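PDB 4FBC: protein synthesis inhibitor I from Hordeum vulgare, which belongs to the ribosome-inactivating proteins of plants and is named for its inhibition of protein synthesis. Local coordinates for residues A[120-125]-A[165-170]; A[127-132]-A[210-215]; A[67-72]-A[78-83]. The protein carries 3 engineered substitutions. All coordinates share one frame; numbering follows the deposited sequence.

All three contacts belong to the ribosome-inactivating fold, and helix 157-179 ties them together. Interaction 3, first along the chain, is a hairpin of strands 64-70 and 78-83 in the mixed six-stranded sheet. Its centre lies about 17 Å from that of interaction 1, yet Leu170 of the helix packs on Leu69, Leu78 and Leu80. Interactions 1 and 2 alternate their segments along the sequence, with centres about 11 Å apart; Thr168 meets Val132, and Leu123 meets Leu129 and Val132. Interactions 2 and 3 do not touch. The helix thus stands between sheet and loop, and the side chains of Leu122, Val211 and Ile82 lie about 7, 6 and 7 Å from the bound adenosine monophosphate.

Interaction 1: residues A[120-125]-A[165-170]; sequences RDLLGD and EAVTTL
Leu122 and Thr168 run antiparallel alongside each other, and their backbones come closest here, with CA of Leu122 6.7 Å from CA of Thr168. The hydroxyl of Thr168 lies along the leucine from CB to the CD1 methyl: OG1 of Thr168 is 3.4 Å from CB of Leu122 and 3.7 Å from its CD1. This is packing, since the atoms that OG1 meets are carbons, which cannot take its hydrogen bond. The hydroxyl is satisfied within its own helix, by the carbonyl O of Arg164 one turn back. With chi1 at -56°, OG1 stands beside the threonine's own backbone N, while CG2 is anti to that N. Leu123 meets both branches, its CD2 lying 3.8 Å from OG1 and 3.9 Å from CG2 of Thr168. Val167 lies roughly perpendicular to Leu122, and its CG1 meets both prongs of the leucine, standing 4.0 Å from CD1 of Leu122 and 4.0 Å from CD2. Leu122 therefore spans two consecutive residues of helix 157-179, with Phe115 also packing on it. The arrangement is that of a short helix, 119-123, docked through Leu122 and Leu123 on a long core helix of the ribosome-inactivating fold, near the adenosine monophosphate pocket.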
loop_
_atom_site.group_PDB
_atom_site.type_symbol
_atom_site.label_atom_id
_atom_site.label_comp_id
_atom_site.label_asym_id
_atom_site.label_seq_id
_atom_site.Cartn_x
_atom_site.Cartn_y
_atom_site.Cartn_z
ATOM N N ARG A 120 8.042 5.170 -11.545
ATOM C CA ARG A 120 8.734 5.900 -12.606
ATOM C C ARG A 120 9.210 7.265 -12.107
ATOM O O ARG A 120 10.351 7.665 -12.367
ATOM C CB ARG A 120 7.869 6.085 -13.851
ATOM C CG ARG A 120 8.649 6.828 -14.937
ATOM C CD ARG A 120 7.792 7.302 -16.097
ATOM N NE ARG A 120 8.622 7.915 -17.135
ATOM C CZ ARG A 120 8.915 9.213 -17.201
ATOM N NH1 ARG A 120 8.436 10.058 -16.294
ATOM N NH2 ARG A 120 9.683 9.667 -18.184
ATOM N N ASP A 121 8.341 7.973 -11.390
ATOM C CA ASP A 121 8.712 9.251 -10.781
ATOM C C ASP A 121 9.880 9.087 -9.807
ATOM O O ASP A 121 10.820 9.877 -9.813
ATOM C CB ASP A 121 7.528 9.865 -10.020
ATOM C CG ASP A 121 6.345 10.185 -10.913
ATOM O OD1 ASP A 121 6.539 10.409 -12.130
ATOM O OD2 ASP A 121 5.211 10.224 -10.384
ATOM N N LEU A 122 9.804 8.055 -8.968
ATOM C CA LEU A 122 10.736 7.874 -7.855
ATOM C C LEU A 122 12.085 7.263 -8.237
ATOM O O LEU A 122 13.122 7.639 -7.687
ATOM C CB LEU A 122 10.077 7.015 -6.770
ATOM C CG LEU A 122 8.830 7.632 -6.146
ATOM C CD1 LEU A 122 8.087 6.589 -5.353
ATOM C CD2 LEU A 122 9.216 8.786 -5.246
ATOM N N LEU A 123 12.073 6.329 -9.183
ATOM C CA LEU A 123 13.273 5.583 -9.549
ATOM C C LEU A 123 13.722 5.836 -10.990
ATOM O O LEU A 123 14.870 5.556 -11.341
ATOM C CB LEU A 123 13.023 4.087 -9.365
ATOM C CG LEU A 123 12.516 3.689 -7.978
ATOM C CD1 LEU A 123 12.145 2.220 -7.943
ATOM C CD2 LEU A 123 13.560 4.013 -6.928
ATOM N N GLY A 124 12.813 6.349 -11.817
ATOM C CA GLY A 124 13.073 6.516 -13.240
ATOM C C GLY A 124 12.395 5.445 -14.081
ATOM O O GLY A 124 12.075 5.673 -15.250
ATOM N N ASP A 125 12.137 4.292 -13.468
ATOM C CA ASP A 125 11.687 3.093 -14.173
ATOM C C ASP A 125 11.077 2.107 -13.165
ATOM O O ASP A 125 11.619 1.931 -12.071
ATOM C CB ASP A 125 12.901 2.454 -14.854
ATOM C CG ASP A 125 12.523 1.457 -15.934
ATOM O OD1 ASP A 125 11.362 0.987 -15.959
ATOM O OD2 ASP A 125 13.407 1.136 -16.761
ATOM N N GLU A 165 14.193 8.200 -2.312
ATOM C CA GLU A 165 14.523 6.866 -1.832
ATOM C C GLU A 165 13.737 6.545 -0.565
ATOM O O GLU A 165 13.292 5.411 -0.372
ATOM C CB GLU A 165 16.033 6.756 -1.598
ATOM C CG GLU A 165 16.844 7.013 -2.864
ATOM C CD GLU A 165 18.348 7.078 -2.625
ATOM O OE1 GLU A 165 18.774 7.114 -1.449
ATOM O OE2 GLU A 165 19.103 7.098 -3.625
ATOM N N ALA A 166 13.550 7.552 0.284
ATOM C CA ALA A 166 12.769 7.382 1.509
ATOM C C ALA A 166 11.305 7.041 1.210
ATOM O O ALA A 166 10.749 6.108 1.788
ATOM C CB ALA A 166 12.855 8.612 2.376
ATOM N N VAL A 167 10.671 7.810 0.327
ATOM C CA VAL A 167 9.316 7.477 -0.110
ATOM C C VAL A 167 9.210 6.071 -0.714
ATOM O O VAL A 167 8.268 5.330 -0.413
ATOM C CB VAL A 167 8.773 8.530 -1.103
ATOM C CG1 VAL A 167 7.456 8.050 -1.737
ATOM C CG2 VAL A 167 8.577 9.841 -0.385
ATOM N N THR A 168 10.180 5.700 -1.551
ATOM C CA THR A 168 10.180 4.396 -2.209
ATOM C C THR A 168 10.233 3.288 -1.158
ATOM O O THR A 168 9.501 2.285 -1.236
ATOM C CB THR A 168 11.382 4.244 -3.161
ATOM O OG1 THR A 168 11.371 5.310 -4.120
ATOM C CG2 THR A 168 11.326 2.919 -3.893
ATOM N N THR A 169 11.093 3.499 -0.165
ATOM C CA THR A 169 11.273 2.549 0.935
ATOM C C THR A 169 9.952 2.334 1.671
ATOM O O THR A 169 9.547 1.192 1.926
ATOM C CB THR A 169 12.335 3.052 1.933
ATOM O OG1 THR A 169 13.595 3.192 1.257
ATOM C CG2 THR A 169 12.488 2.054 3.090
ATOM N N LEU A 170 9.266 3.425 1.996
ATOM C CA LEU A 170 8.001 3.314 2.708
ATOM C C LEU A 170 6.885 2.711 1.860
ATOM O O LEU A 170 6.057 1.961 2.370
ATOM C CB LEU A 170 7.572 4.665 3.281
ATOM C CG LEU A 170 8.553 5.314 4.250
ATOM C CD1 LEU A 170 7.929 6.537 4.895
ATOM C CD2 LEU A 170 9.001 4.305 5.322
#

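Interaction 2: residues A[127-132]-A[210-215]; sequences DKLTNV and QVNGWQ
Leu129 reaches Val211 and Asn212 through a single methyl group, CD1. The apolar part of the contact is methyl against methyl: CD1 of Leu129 lies 3.6 Å from CG1 of Val211, and the two side chains cross at a slant. Chi1 of Val211, 167°, sets CG1 anti to the backbone N and presents it to the leucine. Tyr119 touches both Leu129 and Val211, so helix 119-123 shares this apolar cluster. The side chain of Val211 is also about 6 Å from the bound adenosine monophosphate, which Trp214 touches.

The second kind of contact is methyl against amide. Asn212 faces the leucine head-on, and all three heavy atoms of its amide lie near the same methyl: CD1 of Leu129 is 3.5 Å from OD1 of Asn212, 3.9 Å from ND2 and 4.0 Å from CG. The N-H side of that amide is engaged elsewhere, ND2 of Asn212 bonding to the carbonyl O of Thr126.

Polar bonds shape each segment locally. Asn131 N bonds to Lys128 O at 2.9 Å, and Gly213, the N-cap residue of helix 214-225, gives its N-H to Gln210 O at 3.0 Å. Lys208 forms a salt bridge with Asp127 and a hydrogen bond with Thr130. Between the segments themselves the evidence is only van der Waals packing, which gives little directionality; their relative placement probably rests on the flanking polar bonds and on the surrounding packing.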
loop_
_atom_site.group_PDB
_atom_site.type_symbol
_atom_site.label_atom_id
_atom_site.label_comp_id
_atom_site.label_asym_id
_atom_site.label_seq_id
_atom_site.Cartn_x
_atom_site.Cartn_y
_atom_site.Cartn_z
ATOM N N ASP A 127 11.122 -0.946 -13.489
ATOM C CA ASP A 127 11.995 -2.118 -13.526
ATOM C C ASP A 127 13.072 -2.052 -12.439
ATOM O O ASP A 127 13.780 -3.029 -12.209
ATOM C CB ASP A 127 12.654 -2.245 -14.905
ATOM C CG ASP A 127 13.212 -3.638 -15.172
ATOM O OD1 ASP A 127 12.560 -4.638 -14.789
ATOM O OD2 ASP A 127 14.303 -3.732 -15.778
ATOM N N LYS A 128 13.188 -0.908 -11.767
ATOM C CA LYS A 128 14.264 -0.707 -10.793
ATOM C C LYS A 128 13.903 -1.079 -9.350
ATOM O O LYS A 128 14.708 -0.877 -8.443
ATOM C CB LYS A 128 14.773 0.735 -10.843
ATOM C CG LYS A 128 15.069 1.225 -12.248
ATOM C CD LYS A 128 16.321 2.089 -12.289
ATOM C CE LYS A 128 17.159 1.764 -13.521
ATOM N NZ LYS A 128 16.396 1.978 -14.783
ATOM N N LEU A 129 12.702 -1.614 -9.139
ATOM C CA LEU A 129 12.250 -2.002 -7.796
ATOM C C LEU A 129 13.170 -3.052 -7.172
ATOM O O LEU A 129 13.281 -3.158 -5.947
ATOM C CB LEU A 129 10.812 -2.536 -7.854
ATOM C CG LEU A 129 9.702 -1.491 -7.979
ATOM C CD1 LEU A 129 8.356 -2.147 -8.270
ATOM C CD2 LEU A 129 9.627 -0.678 -6.710
ATOM N N THR A 130 13.827 -3.825 -8.027
ATOM C CA THR A 130 14.737 -4.874 -7.583
ATOM C C THR A 130 16.057 -4.303 -7.042
ATOM O O THR A 130 16.917 -5.053 -6.581
ATOM C CB THR A 130 15.005 -5.886 -8.715
ATOM O OG1 THR A 130 15.103 -5.192 -9.970
ATOM C CG2 THR A 130 13.873 -6.899 -8.795
ATOM N N ASN A 131 16.198 -2.979 -7.094
ATOM C CA ASN A 131 17.414 -2.290 -6.649
ATOM C C ASN A 131 17.269 -1.636 -5.279
ATOM O O ASN A 131 18.250 -1.136 -4.719
ATOM C CB ASN A 131 17.830 -1.207 -7.656
ATOM C CG ASN A 131 18.264 -1.776 -8.997
ATOM O OD1 ASN A 131 18.752 -2.905 -9.079
ATOM N ND2 ASN A 131 18.090 -0.989 -10.059
ATOM N N VAL A 132 16.049 -1.624 -4.747
ATOM C CA VAL A 132 15.775 -0.911 -3.501
ATOM C C VAL A 132 16.018 -1.778 -2.264
ATOM O O VAL A 132 15.329 -2.775 -2.044
ATOM C CB VAL A 132 14.322 -0.394 -3.455
ATOM C CG1 VAL A 132 14.104 0.471 -2.224
ATOM C CG2 VAL A 132 13.998 0.387 -4.727
ATOM N N GLN A 210 4.573 -8.671 -9.402
ATOM C CA GLN A 210 3.371 -8.541 -8.576
ATOM C C GLN A 210 3.077 -7.085 -8.244
ATOM O O GLN A 210 1.962 -6.596 -8.490
ATOM C CB GLN A 210 3.525 -9.355 -7.280
ATOM C CG GLN A 210 3.542 -10.872 -7.488
ATOM C CD GLN A 210 4.220 -11.604 -6.349
ATOM O OE1 GLN A 210 4.389 -11.053 -5.259
ATOM N NE2 GLN A 210 4.627 -12.841 -6.595
ATOM N N VAL A 211 4.074 -6.390 -7.698
ATOM C CA VAL A 211 3.926 -4.974 -7.357
ATOM C C VAL A 211 3.484 -4.144 -8.572
ATOM O O VAL A 211 2.603 -3.283 -8.462
ATOM C CB VAL A 211 5.216 -4.395 -6.735
ATOM C CG1 VAL A 211 5.157 -2.873 -6.688
ATOM C CG2 VAL A 211 5.420 -4.957 -5.320
ATOM N N ASN A 212 4.065 -4.436 -9.734
ATOM C CA ASN A 212 3.726 -3.700 -10.957
ATOM C C ASN A 212 2.441 -4.176 -11.659
ATOM O O ASN A 212 2.064 -3.636 -12.707
ATOM C CB ASN A 212 4.917 -3.720 -11.931
ATOM C CG ASN A 212 6.068 -2.834 -11.473
ATOM O OD1 ASN A 212 5.876 -1.867 -10.727
ATOM N ND2 ASN A 212 7.277 -3.158 -11.930
ATOM N N GLY A 213 1.760 -5.167 -11.079
ATOM C CA GLY A 213 0.547 -5.721 -11.665
ATOM C C GLY A 213 -0.572 -6.048 -10.673
ATOM O O GLY A 213 -1.306 -7.022 -10.848
ATOM N N TRP A 214 -0.716 -5.226 -9.644
ATOM C CA TRP A 214 -1.717 -5.464 -8.603
ATOM C C TRP A 214 -3.134 -5.573 -9.175
ATOM O O TRP A 214 -3.888 -6.472 -8.821
ATOM C CB TRP A 214 -1.641 -4.345 -7.567
ATOM C CG TRP A 214 -2.574 -4.457 -6.389
ATOM C CD1 TRP A 214 -2.866 -5.573 -5.656
ATOM C CD2 TRP A 214 -3.315 -3.384 -5.800
ATOM N NE1 TRP A 214 -3.757 -5.256 -4.650
ATOM C CE2 TRP A 214 -4.041 -3.919 -4.714
ATOM C CE3 TRP A 214 -3.433 -2.019 -6.088
ATOM C CZ2 TRP A 214 -4.880 -3.133 -3.920
ATOM C CZ3 TRP A 214 -4.252 -1.240 -5.298
ATOM C CH2 TRP A 214 -4.970 -1.795 -4.226
ATOM N N GLN A 215 -3.487 -4.660 -10.076
ATOM C CA GLN A 215 -4.804 -4.708 -10.703
ATOM C C GLN A 215 -4.983 -5.991 -11.528
ATOM O O GLN A 215 -6.030 -6.648 -11.452
ATOM C CB GLN A 215 -5.035 -3.452 -11.560
ATOM C CG GLN A 215 -6.404 -3.400 -12.241
ATOM C CD GLN A 215 -6.707 -2.026 -12.812
ATOM O OE1 GLN A 215 -5.795 -1.262 -13.134
ATOM N NE2 GLN A 215 -7.986 -1.699 -12.932
#

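Interaction 3: residues A[67-72]-A[78-83]; sequences VVLKAS and LTLAIR
The carbonyl oxygen of Val67 accepts the shortest of the four bonds between the two segments, from Leu80 N at 2.8 Å, with an N-H...O angle of 166° and the donor in the carbonyl plane. The same oxygen is approached by CA of Thr79 at 3.4 Å in a CA-H...O contact. Val67 N returns a bond to Leu80 O at 3.1 Å, which closes the Val67-Leu80 ring of a hydrogen-bonded antiparallel pair. Leu69 and Leu78 form the next such pair, each backbone N giving a bond of 2.9 Å to the other residue's O: Leu69 N to Leu78 O and Leu78 N to Leu69 O. Between them Val68 and Thr79 form the non-hydrogen-bonded pair. The strand directions differ by 157°, close to antiparallel.

Val67, Leu69, Leu78 and Leu80 project from one face. Side chains here pack diagonally: CD1 of Leu69 meets CD1 of Leu80 at 4.1 Å, and CG2 of Val67 lies 3.8 Å from CD1 of Ile82. Chi1 of Val67, 165°, leaves CG2 beside the backbone N, where it meets the isoleucine. Helices 136-147 and 157-179 cover this face, through Val143 and Leu170 among others. On the other face CG2 of Val68 lies 3.8 Å from OG1 of Thr79, and Val68 also touches Thr16 and Thr18 of strand 16-20.

The chemistry divides cleanly: four paired backbone bonds fix the register, whereas the buried branched side chains supply an apolar surface that seats the sheet against the helices.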
loop_
_atom_site.group_PDB
_atom_site.type_symbol
_atom_site.label_atom_id
_atom_site.label_comp_id
_atom_site.label_asym_id
_atom_site.label_seq_id
_atom_site.Cartn_x
_atom_site.Cartn_y
_atom_site.Cartn_z
ATOM N N VAL A 67 -1.140 6.128 8.453
ATOM C CA VAL A 67 -0.164 5.231 9.050
ATOM C C VAL A 67 0.819 6.093 9.819
ATOM O O VAL A 67 1.345 7.081 9.289
ATOM C CB VAL A 67 0.553 4.382 7.993
ATOM C CG1 VAL A 67 1.808 3.725 8.582
ATOM C CG2 VAL A 67 -0.397 3.326 7.447
ATOM N N VAL A 68 1.048 5.742 11.077
ATOM C CA VAL A 68 2.037 6.453 11.881
ATOM C C VAL A 68 3.232 5.554 12.154
ATOM O O VAL A 68 3.080 4.458 12.703
ATOM C CB VAL A 68 1.436 6.944 13.201
ATOM C CG1 VAL A 68 2.518 7.545 14.078
ATOM C CG2 VAL A 68 0.349 7.974 12.920
ATOM N N LEU A 69 4.413 6.019 11.757
ATOM C CA LEU A 69 5.644 5.264 11.915
ATOM C C LEU A 69 6.518 5.961 12.950
ATOM O O LEU A 69 6.929 7.105 12.756
ATOM C CB LEU A 69 6.385 5.145 10.580
ATOM C CG LEU A 69 5.625 4.425 9.464
ATOM C CD1 LEU A 69 6.418 4.438 8.160
ATOM C CD2 LEU A 69 5.288 2.987 9.877
ATOM N N LYS A 70 6.805 5.265 14.046
ATOM C CA LYS A 70 7.519 5.858 15.175
ATOM C C LYS A 70 8.940 5.308 15.310
ATOM O O LYS A 70 9.158 4.107 15.187
ATOM C CB LYS A 70 6.730 5.603 16.465
ATOM C CG LYS A 70 5.322 6.187 16.435
ATOM C CD LYS A 70 4.456 5.688 17.586
ATOM C CE LYS A 70 5.071 6.011 18.933
ATOM N NZ LYS A 70 4.085 5.850 20.038
ATOM N N ALA A 71 9.903 6.187 15.576
ATOM C CA ALA A 71 11.282 5.758 15.796
ATOM C C ALA A 71 11.395 4.913 17.061
ATOM O O ALA A 71 12.326 4.116 17.204
ATOM C CB ALA A 71 12.204 6.959 15.883
ATOM N N SER A 72 10.441 5.101 17.973
ATOM C CA SER A 72 10.439 4.441 19.275
ATOM C C SER A 72 9.051 4.580 19.910
ATOM O O SER A 72 8.257 5.417 19.472
ATOM C CB SER A 72 11.494 5.073 20.186
ATOM O OG SER A 72 10.934 6.141 20.933
ATOM N N LEU A 78 6.009 9.767 12.240
ATOM C CA LEU A 78 5.789 10.311 10.904
ATOM C C LEU A 78 4.429 9.834 10.428
ATOM O O LEU A 78 4.158 8.629 10.426
ATOM C CB LEU A 78 6.872 9.822 9.941
ATOM C CG LEU A 78 6.601 10.043 8.450
ATOM C CD1 LEU A 78 6.663 11.528 8.099
ATOM C CD2 LEU A 78 7.575 9.250 7.593
ATOM N N THR A 79 3.557 10.765 10.041
ATOM C CA THR A 79 2.204 10.385 9.631
ATOM C C THR A 79 2.119 10.349 8.113
ATOM O O THR A 79 2.538 11.295 7.434
ATOM C CB THR A 79 1.122 11.323 10.202
ATOM O OG1 THR A 79 1.245 11.390 11.627
ATOM C CG2 THR A 79 -0.285 10.815 9.859
ATOM N N LEU A 80 1.604 9.241 7.592
ATOM C CA LEU A 80 1.389 9.074 6.159
ATOM C C LEU A 80 -0.101 9.156 5.870
ATOM O O LEU A 80 -0.902 8.558 6.585
ATOM C CB LEU A 80 1.893 7.701 5.715
ATOM C CG LEU A 80 3.316 7.336 6.115
ATOM C CD1 LEU A 80 3.701 5.978 5.524
ATOM C CD2 LEU A 80 4.279 8.412 5.652
ATOM N N ALA A 81 -0.473 9.872 4.810
ATOM C CA ALA A 81 -1.857 9.915 4.361
ATOM C C ALA A 81 -2.020 9.019 3.138
ATOM O O ALA A 81 -1.399 9.247 2.097
ATOM C CB ALA A 81 -2.265 11.349 4.031
ATOM N N ILE A 82 -2.860 7.996 3.268
ATOM C CA ILE A 82 -3.004 6.976 2.233
ATOM C C ILE A 82 -4.480 6.797 1.881
ATOM O O ILE A 82 -5.336 6.779 2.761
ATOM C CB ILE A 82 -2.406 5.623 2.720
ATOM C CG1 ILE A 82 -0.935 5.797 3.116
ATOM C CG2 ILE A 82 -2.541 4.561 1.645
ATOM C CD1 ILE A 82 -0.337 4.578 3.869
ATOM N N ARG A 83 -4.790 6.669 0.596
ATOM C CA ARG A 83 -6.180 6.487 0.179
ATOM C C ARG A 83 -6.705 5.132 0.646
ATOM O O ARG A 83 -5.991 4.133 0.564
ATOM C CB ARG A 83 -6.302 6.616 -1.341
ATOM C CG ARG A 83 -6.104 8.045 -1.827
ATOM C CD ARG A 83 -6.159 8.154 -3.345
ATOM N NE ARG A 83 -7.391 7.597 -3.896
ATOM C CZ ARG A 83 -7.789 7.751 -5.156
ATOM N NH1 ARG A 83 -7.042 8.444 -6.003
ATOM N NH2 ARG A 83 -8.933 7.212 -5.562
#